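Local coordinates for protein uncharacterized HTH-type transcriptional regulator YydK (Bacillus subtilis subsp. subtilis, PDB 3BWG) that probably binds DNA and regulates transcription as a member of the GntR family, joining a winged helix-turn-helix domain to a UTRA domain, at residues Tyr144-Leu152 and Ile161-Leu171; Lys6-Glu15 and Thr45-Lys56. All coordinates share one frame; numbering follows the deposited sequence.

In the fold
Followed from the N terminus, the chain first runs through helix 6-20, then helix 32-39, and reaches helix 43-55, where contact 2 closes a loop of 29 residues by bringing the helix that ends the predicted helix-turn-helix motif back against the first helix. The short strands 59-62 and 66-69 follow, and the chain then enters the UTRA domain. Contact 1 closes a much shorter loop there, tying the end of strand 135-145 and the turn after it to helix 161-167, beside the six-stranded antiparallel sheet. The two loops lie in series, neither nested nor crossing; their centres are about 29 Å apart, contact 2 in the DNA-binding part and contact 1 in the UTRA domain.

Contact 1 of 2, residues Tyr144-Leu152 and Ile161-Leu171; sequences YTKSIVTYL and IFHYIREGLGL
The ring of Tyr-164 meets Val-149 at its edge, where CG1 lies near the ring plane, while Leu-152 comes in obliquely, its CD2 3.8 Å from CE2 of Tyr-164. The second ring, that of Tyr-144, is approached obliquely by two isoleucines of the helix: Ile-161 puts CG2 3.7 Å from Tyr-144 CE1 and brings CD1 to 3.3 Å from Tyr-144 OH, and Ile-165 CD1 stands more loosely off the same CE1. Tyrosine suits both places, since its ring packs among aliphatic groups while its hydroxyl can meet a polar partner. Tyr-164 reaches across to the turn because its chi1 of 158° carries CG to the side opposite the backbone N; its OH lies 2.7 Å from Tyr-151 O, to which it can donate a weak hydrogen bond, though the proton may go to another acceptor. A phenylalanine here would probably leave the carbonyl of Tyr-151 without this donor and the ring freer to shift.

In the UTRA domain this contact joins the end of strand 135-145 to helix 161-167, which lies against the sheet: Ile-165 also touches Phe-216, and Phe-162 meets Phe-208 edge-to-face. Beyond the helix, leucines continue the apolar seam. Leu-169 spreads its two methyls over the turn, CD1 3.8 Å from Val-149 CA and CD2 beside Thr-150 OG1. Gly-170 adopts a left-handed backbone turn (phi 70°) that a residue without a side chain takes up easily, and after it Leu-171 sets CD1 3.7 Å from Ile-148 CG2. Besides the Tyr-164 edge, Val-149 CG1 faces Leu-169 CD1, and its CG2 stands 4.2 Å from Ile-165 CD1.

Contact 2 of 2, residues Lys6-Glu15 and Thr45-Lys56; sequences KYQQIATEIE and TITKSLELLEQK
Helices 6-15 and 45-55 pack with their axes 8.4 Å apart at closest and cross at -61°, bringing the backbones nearest at Tyr-7 and Ser-49. A small residue suits that crossing. Ser-49 OG lies 3.1 Å from Tyr-7 O, to which it can donate a hydrogen bond, although Thr-45 O one turn earlier in its own helix competes for the same proton. The hydroxyl also rests against Ile-10, whose CB is 3.4 Å from Ser-49 OG, and the nearby CG2 of Ile-10 continues to Ile-46 CD1.

Tyr-7 has its CG between the backbone N and the carbonyl carbon (chi1 79°), which swings the ring over toward Lys-48 and Leu-52. There its CB packs on Lys-48 CB at 3.8 Å, and CE2 meets Leu-52 CD2, which approaches obliquely. The long aliphatic stem of Lys-48 suits this margin: its base packs on the tyrosine while its charged end leads away.

In this winged helix-turn-helix domain of the GntR family, helix 43-55 carries the second part of the predicted DNA-binding motif, and the contact seats it against the first helix of the domain. Helix 32-39 joins the same core, Phe-39 touching Ile-10 and Leu-35 touching Ile-46.

Farther along, Ala-11 is short enough to let two leucines close over it, Leu-52 CD2 standing 3.8 Å from Ala-11 CB and Leu-53 CD1 slightly beyond. The other methyl of Leu-53, CD2, reaches Ile-14 CG2 at 3.7 Å. Glu-15 and Leu-53 run alongside each other, pointing opposite ways, with CG and CD of Glu-15 both lying against Leu-53 CD1; the glutamate ends in a salt bridge, OE2 3.3 Å from Lys-56 NZ, in which the hydrogen bond is weak.

Contact 1 of 2, residues Tyr144-Leu152 and Ile161-Leu171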
loop_
_atom_site.group_PDB
_atom_site.type_symbol
_atom_site.label_atom_id
_atom_site.label_comp_id
_atom_site.label_asym_id
_atom_site.label_seq_id
_atom_site.Cartn_x
_atom_site.Cartn_y
_atom_site.Cartn_z
ATOM N N TYR B 144 -9.759 -6.195 20.030
ATOM C CA TYR B 144 -10.764 -6.883 19.215
ATOM C C TYR B 144 -12.106 -6.764 19.847
ATOM O O TYR B 144 -12.244 -7.080 21.008
ATOM C CB TYR B 144 -10.412 -8.372 19.119
ATOM C CG TYR B 144 -9.085 -8.584 18.484
ATOM C CD1 TYR B 144 -8.969 -8.947 17.128
ATOM C CD2 TYR B 144 -7.935 -8.413 19.224
ATOM C CE1 TYR B 144 -7.707 -9.121 16.555
ATOM C CE2 TYR B 144 -6.699 -8.580 18.680
ATOM C CZ TYR B 144 -6.585 -8.930 17.363
ATOM O OH TYR B 144 -5.307 -9.073 16.893
ATOM N N THR B 145 -13.101 -6.355 19.069
ATOM C CA THR B 145 -14.500 -6.276 19.557
ATOM C C THR B 145 -14.964 -7.656 19.934
ATOM O O THR B 145 -15.015 -8.504 19.091
ATOM C CB THR B 145 -15.442 -5.667 18.502
ATOM O OG1 THR B 145 -14.914 -4.395 18.085
ATOM C CG2 THR B 145 -16.846 -5.443 19.083
ATOM N N LYS B 146 -15.263 -7.877 21.207
ATOM C CA LYS B 146 -15.574 -9.209 21.739
ATOM C C LYS B 146 -16.890 -9.830 21.204
ATOM O O LYS B 146 -16.996 -11.044 21.045
ATOM C CB LYS B 146 -15.559 -9.179 23.283
ATOM C CG LYS B 146 -15.529 -10.558 23.878
ATOM C CD LYS B 146 -15.160 -10.586 25.307
ATOM C CE LYS B 146 -15.412 -11.957 25.889
ATOM N NZ LYS B 146 -16.878 -12.287 26.006
ATOM N N SER B 147 -17.883 -8.999 20.888
ATOM C CA SER B 147 -19.143 -9.530 20.378
ATOM C C SER B 147 -18.961 -9.991 18.928
ATOM O O SER B 147 -19.776 -10.732 18.404
ATOM C CB SER B 147 -20.263 -8.513 20.518
ATOM O OG SER B 147 -19.976 -7.338 19.793
ATOM N N ILE B 148 -17.858 -9.568 18.305
ATOM C CA ILE B 148 -17.439 -10.102 16.997
ATOM C C ILE B 148 -16.443 -11.287 17.165
ATOM O O ILE B 148 -16.690 -12.378 16.696
ATOM C CB ILE B 148 -16.812 -8.999 16.108
ATOM C CG1 ILE B 148 -17.830 -7.847 15.926
ATOM C CG2 ILE B 148 -16.361 -9.639 14.742
ATOM C CD1 ILE B 148 -17.348 -6.659 15.061
ATOM N N VAL B 149 -15.314 -11.042 17.823
ATOM C CA VAL B 149 -14.275 -12.080 18.030
ATOM C C VAL B 149 -14.542 -12.655 19.400
ATOM O O VAL B 149 -14.119 -12.101 20.429
ATOM C CB VAL B 149 -12.875 -11.466 17.967
ATOM C CG1 VAL B 149 -11.835 -12.540 18.140
ATOM C CG2 VAL B 149 -12.694 -10.659 16.639
ATOM N N THR B 150 -15.321 -13.713 19.422
ATOM C CA THR B 150 -16.072 -14.003 20.634
ATOM C C THR B 150 -15.226 -14.688 21.703
ATOM O O THR B 150 -15.551 -14.595 22.891
ATOM C CB THR B 150 -17.347 -14.812 20.356
ATOM O OG1 THR B 150 -17.037 -15.845 19.422
ATOM C CG2 THR B 150 -18.476 -13.900 19.809
ATOM N N TYR B 151 -14.186 -15.396 21.262
ATOM C CA TYR B 151 -13.225 -16.020 22.165
ATOM C C TYR B 151 -11.814 -16.030 21.567
ATOM O O TYR B 151 -11.633 -16.238 20.365
ATOM C CB TYR B 151 -13.666 -17.440 22.534
ATOM C CG TYR B 151 -12.782 -18.092 23.593
ATOM C CD1 TYR B 151 -12.846 -17.691 24.950
ATOM C CD2 TYR B 151 -11.860 -19.077 23.238
ATOM C CE1 TYR B 151 -12.016 -18.300 25.918
ATOM C CE2 TYR B 151 -11.050 -19.700 24.180
ATOM C CZ TYR B 151 -11.114 -19.307 25.500
ATOM O OH TYR B 151 -10.288 -19.935 26.409
ATOM N N LEU B 152 -10.822 -15.761 22.426
ATOM C CA LEU B 152 -9.415 -15.847 22.078
ATOM C C LEU B 152 -8.688 -16.589 23.191
ATOM O O LEU B 152 -9.081 -16.533 24.365
ATOM C CB LEU B 152 -8.792 -14.436 21.874
ATOM C CG LEU B 152 -9.190 -13.642 20.611
ATOM C CD1 LEU B 152 -8.607 -12.164 20.585
ATOM C CD2 LEU B 152 -8.798 -14.436 19.368
ATOM N N ILE B 161 -3.783 -14.713 14.421
ATOM C CA ILE B 161 -5.130 -14.399 14.894
ATOM C C ILE B 161 -6.138 -14.377 13.702
ATOM O O ILE B 161 -7.230 -14.897 13.813
ATOM C CB ILE B 161 -5.120 -13.038 15.718
ATOM C CG1 ILE B 161 -4.187 -13.179 16.937
ATOM C CG2 ILE B 161 -6.558 -12.596 16.132
ATOM C CD1 ILE B 161 -3.988 -11.929 17.753
ATOM N N PHE B 162 -5.739 -13.791 12.568
ATOM C CA PHE B 162 -6.594 -13.710 11.377
ATOM C C PHE B 162 -6.912 -15.065 10.828
ATOM O O PHE B 162 -8.008 -15.268 10.309
ATOM C CB PHE B 162 -5.938 -12.890 10.277
ATOM C CG PHE B 162 -6.048 -11.398 10.486
ATOM C CD1 PHE B 162 -6.564 -10.871 11.662
ATOM C CD2 PHE B 162 -5.562 -10.529 9.553
ATOM C CE1 PHE B 162 -6.643 -9.517 11.874
ATOM C CE2 PHE B 162 -5.637 -9.141 9.782
ATOM C CZ PHE B 162 -6.190 -8.662 10.937
ATOM N N HIS B 163 -5.949 -15.987 10.938
ATOM C CA HIS B 163 -6.239 -17.370 10.605
ATOM C C HIS B 163 -7.416 -17.943 11.381
ATOM O O HIS B 163 -8.265 -18.555 10.767
ATOM C CB HIS B 163 -5.024 -18.308 10.701
ATOM C CG HIS B 163 -5.336 -19.702 10.229
ATOM N ND1 HIS B 163 -5.344 -20.046 8.892
ATOM C CD2 HIS B 163 -5.732 -20.809 10.907
ATOM C CE1 HIS B 163 -5.687 -21.319 8.770
ATOM N NE2 HIS B 163 -5.945 -21.802 9.974
ATOM N N TYR B 164 -7.466 -17.755 12.704
ATOM C CA TYR B 164 -8.560 -18.282 13.531
ATOM C C TYR B 164 -9.881 -17.603 13.173
ATOM O O TYR B 164 -10.941 -18.228 13.136
ATOM C CB TYR B 164 -8.237 -18.108 15.026
ATOM C CG TYR B 164 -9.426 -18.119 15.977
ATOM C CD1 TYR B 164 -10.133 -19.317 16.276
ATOM C CD2 TYR B 164 -9.848 -16.916 16.595
ATOM C CE1 TYR B 164 -11.264 -19.301 17.161
ATOM C CE2 TYR B 164 -10.957 -16.879 17.462
ATOM C CZ TYR B 164 -11.659 -18.062 17.756
ATOM O OH TYR B 164 -12.734 -17.975 18.667
ATOM N N ILE B 165 -9.784 -16.306 12.922
ATOM C CA ILE B 165 -10.931 -15.476 12.630
ATOM C C ILE B 165 -11.629 -15.984 11.388
ATOM O O ILE B 165 -12.848 -16.115 11.403
ATOM C CB ILE B 165 -10.507 -14.002 12.525
ATOM C CG1 ILE B 165 -10.085 -13.556 13.930
ATOM C CG2 ILE B 165 -11.660 -13.131 11.939
ATOM C CD1 ILE B 165 -9.750 -12.091 14.062
ATOM N N ARG B 166 -10.846 -16.290 10.350
ATOM C CA ARG B 166 -11.356 -16.741 9.064
ATOM C C ARG B 166 -11.816 -18.181 9.227
ATOM O O ARG B 166 -12.985 -18.497 8.996
ATOM C CB ARG B 166 -10.281 -16.681 7.954
ATOM C CG ARG B 166 -9.787 -15.277 7.517
ATOM C CD ARG B 166 -8.648 -15.393 6.420
ATOM N NE ARG B 166 -7.252 -15.289 6.929
ATOM C CZ ARG B 166 -6.316 -16.265 6.909
ATOM N NH1 ARG B 166 -6.585 -17.480 6.412
ATOM N NH2 ARG B 166 -5.094 -16.026 7.396
ATOM N N GLU B 167 -10.880 -19.023 9.670
ATOM C CA GLU B 167 -11.045 -20.460 9.655
ATOM C C GLU B 167 -11.948 -20.938 10.779
ATOM O O GLU B 167 -12.834 -21.715 10.530
ATOM C CB GLU B 167 -9.682 -21.150 9.712
ATOM C CG GLU B 167 -9.539 -22.291 8.728
ATOM C CD GLU B 167 -9.732 -21.875 7.252
ATOM O OE1 GLU B 167 -9.032 -20.950 6.769
ATOM O OE2 GLU B 167 -10.576 -22.498 6.566
ATOM N N GLY B 168 -11.758 -20.421 11.991
ATOM C CA GLY B 168 -12.435 -20.924 13.174
ATOM C C GLY B 168 -13.742 -20.228 13.460
ATOM O O GLY B 168 -14.720 -20.885 13.797
ATOM N N LEU B 169 -13.765 -18.894 13.340
ATOM C CA LEU B 169 -15.003 -18.143 13.558
ATOM C C LEU B 169 -15.863 -18.011 12.297
ATOM O O LEU B 169 -17.058 -17.653 12.376
ATOM C CB LEU B 169 -14.700 -16.757 14.124
ATOM C CG LEU B 169 -14.133 -16.651 15.545
ATOM C CD1 LEU B 169 -14.026 -15.191 15.924
ATOM C CD2 LEU B 169 -15.013 -17.414 16.532
ATOM N N GLY B 170 -15.255 -18.277 11.139
ATOM C CA GLY B 170 -15.942 -18.163 9.861
ATOM C C GLY B 170 -16.262 -16.746 9.426
ATOM O O GLY B 170 -17.198 -16.531 8.664
ATOM N N LEU B 171 -15.465 -15.777 9.881
ATOM C CA LEU B 171 -15.681 -14.379 9.528
ATOM C C LEU B 171 -14.960 -14.002 8.243
ATOM O O LEU B 171 -13.920 -14.563 7.914
ATOM C CB LEU B 171 -15.209 -13.463 10.672
ATOM C CG LEU B 171 -16.046 -13.631 11.938
ATOM C CD1 LEU B 171 -15.435 -12.847 13.063
ATOM C CD2 LEU B 171 -17.493 -13.222 11.696
#

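Contact 2 of 2, residues Lys6-Glu15 and Thr45-Lys56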
loop_
_atom_site.group_PDB
_atom_site.type_symbol
_atom_site.label_atom_id
_atom_site.label_comp_id
_atom_site.label_asym_id
_atom_site.label_seq_id
_atom_site.Cartn_x
_atom_site.Cartn_y
_atom_site.Cartn_z
ATOM N N LYS B 6 -10.992 -25.528 -11.284
ATOM C CA LYS B 6 -9.873 -25.779 -12.214
ATOM C C LYS B 6 -9.034 -24.513 -12.494
ATOM O O LYS B 6 -7.815 -24.588 -12.686
ATOM C CB LYS B 6 -10.381 -26.376 -13.532
ATOM C CG LYS B 6 -9.291 -26.828 -14.506
ATOM C CD LYS B 6 -8.456 -27.958 -13.926
ATOM C CE LYS B 6 -8.027 -28.958 -14.989
ATOM N NZ LYS B 6 -7.854 -30.299 -14.361
ATOM N N TYR B 7 -9.701 -23.366 -12.517
ATOM C CA TYR B 7 -9.037 -22.102 -12.719
ATOM C C TYR B 7 -8.137 -21.736 -11.509
ATOM O O TYR B 7 -7.144 -21.009 -11.680
ATOM C CB TYR B 7 -10.050 -21.003 -13.113
ATOM C CG TYR B 7 -10.839 -20.408 -11.966
ATOM C CD1 TYR B 7 -12.087 -20.931 -11.587
ATOM C CD2 TYR B 7 -10.349 -19.308 -11.274
ATOM C CE1 TYR B 7 -12.807 -20.366 -10.513
ATOM C CE2 TYR B 7 -11.039 -18.747 -10.212
ATOM C CZ TYR B 7 -12.261 -19.269 -9.827
ATOM O OH TYR B 7 -12.912 -18.670 -8.764
ATOM N N GLN B 8 -8.460 -22.257 -10.316
ATOM C CA GLN B 8 -7.601 -22.093 -9.118
ATOM C C GLN B 8 -6.342 -22.964 -9.168
ATOM O O GLN B 8 -5.261 -22.489 -8.829
ATOM C CB GLN B 8 -8.370 -22.358 -7.808
ATOM C CG GLN B 8 -7.522 -22.247 -6.483
ATOM C CD GLN B 8 -7.087 -23.603 -5.843
ATOM O OE1 GLN B 8 -7.916 -24.482 -5.563
ATOM N NE2 GLN B 8 -5.781 -23.736 -5.574
ATOM N N GLN B 9 -6.478 -24.234 -9.553
ATOM C CA GLN B 9 -5.306 -25.116 -9.673
ATOM C C GLN B 9 -4.300 -24.600 -10.725
ATOM O O GLN B 9 -3.086 -24.576 -10.473
ATOM C CB GLN B 9 -5.711 -26.589 -9.929
ATOM C CG GLN B 9 -4.533 -27.598 -10.152
ATOM C CD GLN B 9 -3.448 -27.617 -9.029
ATOM O OE1 GLN B 9 -3.674 -27.188 -7.889
ATOM N NE2 GLN B 9 -2.266 -28.121 -9.370
ATOM N N ILE B 10 -4.821 -24.165 -11.878
ATOM C CA ILE B 10 -4.009 -23.631 -12.971
ATOM C C ILE B 10 -3.269 -22.359 -12.507
ATOM O O ILE B 10 -2.059 -22.219 -12.725
ATOM C CB ILE B 10 -4.863 -23.289 -14.237
ATOM C CG1 ILE B 10 -5.689 -24.492 -14.777
ATOM C CG2 ILE B 10 -3.996 -22.612 -15.314
ATOM C CD1 ILE B 10 -4.931 -25.738 -15.058
ATOM N N ALA B 11 -4.001 -21.436 -11.880
ATOM C CA ALA B 11 -3.400 -20.247 -11.260
ATOM C C ALA B 11 -2.178 -20.615 -10.406
ATOM O O ALA B 11 -1.097 -20.046 -10.580
ATOM C CB ALA B 11 -4.430 -19.499 -10.442
ATOM N N THR B 12 -2.335 -21.612 -9.533
ATOM C CA THR B 12 -1.264 -22.002 -8.616
ATOM C C THR B 12 -0.036 -22.590 -9.339
ATOM O O THR B 12 1.109 -22.274 -8.983
ATOM C CB THR B 12 -1.808 -22.921 -7.483
ATOM O OG1 THR B 12 -2.566 -22.127 -6.559
ATOM C CG2 THR B 12 -0.679 -23.664 -6.727
ATOM N N GLU B 13 -0.275 -23.406 -10.365
ATOM C CA GLU B 13 0.806 -24.009 -11.144
ATOM C C GLU B 13 1.577 -22.946 -11.936
ATOM O O GLU B 13 2.794 -23.059 -12.116
ATOM C CB GLU B 13 0.264 -25.096 -12.081
ATOM C CG GLU B 13 -0.471 -26.236 -11.356
ATOM C CD GLU B 13 -0.145 -27.643 -11.880
ATOM O OE1 GLU B 13 -0.162 -27.853 -13.116
ATOM O OE2 GLU B 13 0.112 -28.550 -11.044
ATOM N N ILE B 14 0.853 -21.928 -12.409
ATOM C CA ILE B 14 1.444 -20.753 -13.069
ATOM C C ILE B 14 2.362 -19.904 -12.161
ATOM O O ILE B 14 3.473 -19.559 -12.571
ATOM C CB ILE B 14 0.361 -19.889 -13.710
ATOM C CG1 ILE B 14 -0.101 -20.543 -15.005
ATOM C CG2 ILE B 14 0.882 -18.489 -13.985
ATOM C CD1 ILE B 14 -1.417 -20.034 -15.518
ATOM N N GLU B 15 1.896 -19.578 -10.948
ATOM C CA GLU B 15 2.763 -19.043 -9.886
ATOM C C GLU B 15 4.028 -19.861 -9.664
ATOM O O GLU B 15 5.102 -19.295 -9.634
ATOM C CB GLU B 15 2.003 -18.958 -8.572
ATOM C CG GLU B 15 1.300 -17.631 -8.369
ATOM C CD GLU B 15 0.143 -17.717 -7.393
ATOM O OE1 GLU B 15 -0.380 -18.837 -7.153
ATOM O OE2 GLU B 15 -0.254 -16.649 -6.872
ATOM N N THR B 45 -11.086 -21.214 -19.579
ATOM C CA THR B 45 -10.496 -21.666 -18.327
ATOM C C THR B 45 -9.209 -20.893 -18.087
ATOM O O THR B 45 -8.980 -20.378 -16.985
ATOM C CB THR B 45 -10.285 -23.210 -18.329
ATOM O OG1 THR B 45 -11.561 -23.849 -18.394
ATOM C CG2 THR B 45 -9.577 -23.684 -17.048
ATOM N N ILE B 46 -8.384 -20.745 -19.122
ATOM C CA ILE B 46 -7.161 -19.952 -18.982
ATOM C C ILE B 46 -7.457 -18.472 -18.681
ATOM O O ILE B 46 -6.807 -17.866 -17.843
ATOM C CB ILE B 46 -6.185 -20.096 -20.196
ATOM C CG1 ILE B 46 -5.604 -21.519 -20.277
ATOM C CG2 ILE B 46 -5.040 -19.098 -20.093
ATOM C CD1 ILE B 46 -4.704 -21.943 -19.053
ATOM N N THR B 47 -8.457 -17.913 -19.357
ATOM C CA THR B 47 -8.846 -16.509 -19.164
ATOM C C THR B 47 -9.224 -16.209 -17.693
ATOM O O THR B 47 -8.865 -15.152 -17.159
ATOM C CB THR B 47 -9.951 -16.132 -20.167
ATOM O OG1 THR B 47 -9.409 -16.211 -21.493
ATOM C CG2 THR B 47 -10.465 -14.756 -19.926
ATOM N N LYS B 48 -9.909 -17.156 -17.048
ATOM C CA LYS B 48 -10.280 -17.067 -15.627
ATOM C C LYS B 48 -9.086 -17.202 -14.673
ATOM O O LYS B 48 -9.042 -16.570 -13.617
ATOM C CB LYS B 48 -11.344 -18.130 -15.295
ATOM C CG LYS B 48 -12.694 -17.896 -15.965
ATOM C CD LYS B 48 -13.800 -18.729 -15.299
ATOM C CE LYS B 48 -15.007 -18.939 -16.219
ATOM N NZ LYS B 48 -16.175 -19.475 -15.455
ATOM N N SER B 49 -8.124 -18.042 -15.038
ATOM C CA SER B 49 -6.878 -18.165 -14.283
ATOM C C SER B 49 -6.089 -16.854 -14.363
ATOM O O SER B 49 -5.545 -16.363 -13.368
ATOM C CB SER B 49 -6.048 -19.325 -14.816
ATOM O OG SER B 49 -6.758 -20.534 -14.671
ATOM N N LEU B 50 -6.081 -16.260 -15.548
ATOM C CA LEU B 50 -5.386 -15.012 -15.723
ATOM C C LEU B 50 -6.031 -13.891 -14.913
ATOM O O LEU B 50 -5.290 -13.078 -14.361
ATOM C CB LEU B 50 -5.207 -14.675 -17.212
ATOM C CG LEU B 50 -4.379 -15.713 -18.001
ATOM C CD1 LEU B 50 -4.399 -15.401 -19.483
ATOM C CD2 LEU B 50 -2.950 -15.821 -17.492
ATOM N N GLU B 51 -7.375 -13.851 -14.790
ATOM C CA GLU B 51 -8.008 -12.769 -13.965
ATOM C C GLU B 51 -7.618 -12.890 -12.505
ATOM O O GLU B 51 -7.204 -11.902 -11.884
ATOM C CB GLU B 51 -9.532 -12.716 -14.027
ATOM C CG GLU B 51 -10.189 -13.329 -15.243
ATOM C CD GLU B 51 -10.214 -12.408 -16.461
ATOM O OE1 GLU B 51 -11.343 -12.166 -16.997
ATOM O OE2 GLU B 51 -9.107 -11.959 -16.881
ATOM N N LEU B 52 -7.759 -14.096 -11.956
ATOM C CA LEU B 52 -7.353 -14.363 -10.584
ATOM C C LEU B 52 -5.953 -13.827 -10.276
ATOM O O LEU B 52 -5.782 -13.072 -9.325
ATOM C CB LEU B 52 -7.424 -15.859 -10.274
ATOM C CG LEU B 52 -7.144 -16.343 -8.842
ATOM C CD1 LEU B 52 -7.966 -15.553 -7.814
ATOM C CD2 LEU B 52 -7.444 -17.840 -8.750
ATOM N N LEU B 53 -4.971 -14.245 -11.079
ATOM C CA LEU B 53 -3.574 -13.829 -10.949
ATOM C C LEU B 53 -3.371 -12.316 -10.988
ATOM O O LEU B 53 -2.527 -11.764 -10.256
ATOM C CB LEU B 53 -2.771 -14.445 -12.085
ATOM C CG LEU B 53 -1.853 -15.641 -11.870
ATOM C CD1 LEU B 53 -1.938 -16.268 -10.472
ATOM C CD2 LEU B 53 -2.117 -16.621 -12.970
ATOM N N GLU B 54 -4.127 -11.667 -11.874
ATOM C CA GLU B 54 -4.012 -10.245 -12.114
ATOM C C GLU B 54 -4.500 -9.482 -10.884
ATOM O O GLU B 54 -3.801 -8.613 -10.391
ATOM C CB GLU B 54 -4.800 -9.859 -13.368
ATOM C CG GLU B 54 -4.789 -8.377 -13.668
ATOM C CD GLU B 54 -4.697 -8.073 -15.163
ATOM O OE1 GLU B 54 -5.133 -8.942 -15.971
ATOM O OE2 GLU B 54 -4.189 -6.964 -15.521
ATOM N N GLN B 55 -5.694 -9.830 -10.387
ATOM C CA GLN B 55 -6.219 -9.232 -9.154
ATOM C C GLN B 55 -5.364 -9.604 -7.928
ATOM O O GLN B 55 -5.341 -8.877 -6.935
ATOM C CB GLN B 55 -7.705 -9.567 -8.965
ATOM C CG GLN B 55 -8.000 -10.993 -8.561
ATOM C CD GLN B 55 -9.382 -11.466 -8.999
ATOM O OE1 GLN B 55 -10.058 -10.816 -9.805
ATOM N NE2 GLN B 55 -9.799 -12.622 -8.484
ATOM N N LYS B 56 -4.638 -10.714 -8.024
ATOM C CA LYS B 56 -3.622 -11.100 -7.032
ATOM C C LYS B 56 -2.272 -10.340 -7.174
ATOM O O LYS B 56 -1.348 -10.533 -6.359
ATOM C CB LYS B 56 -3.412 -12.617 -7.126
ATOM C CG LYS B 56 -2.713 -13.287 -5.952
ATOM C CD LYS B 56 -2.953 -14.801 -6.013
ATOM C CE LYS B 56 -2.787 -15.471 -4.649
ATOM N NZ LYS B 56 -1.403 -15.381 -4.108
#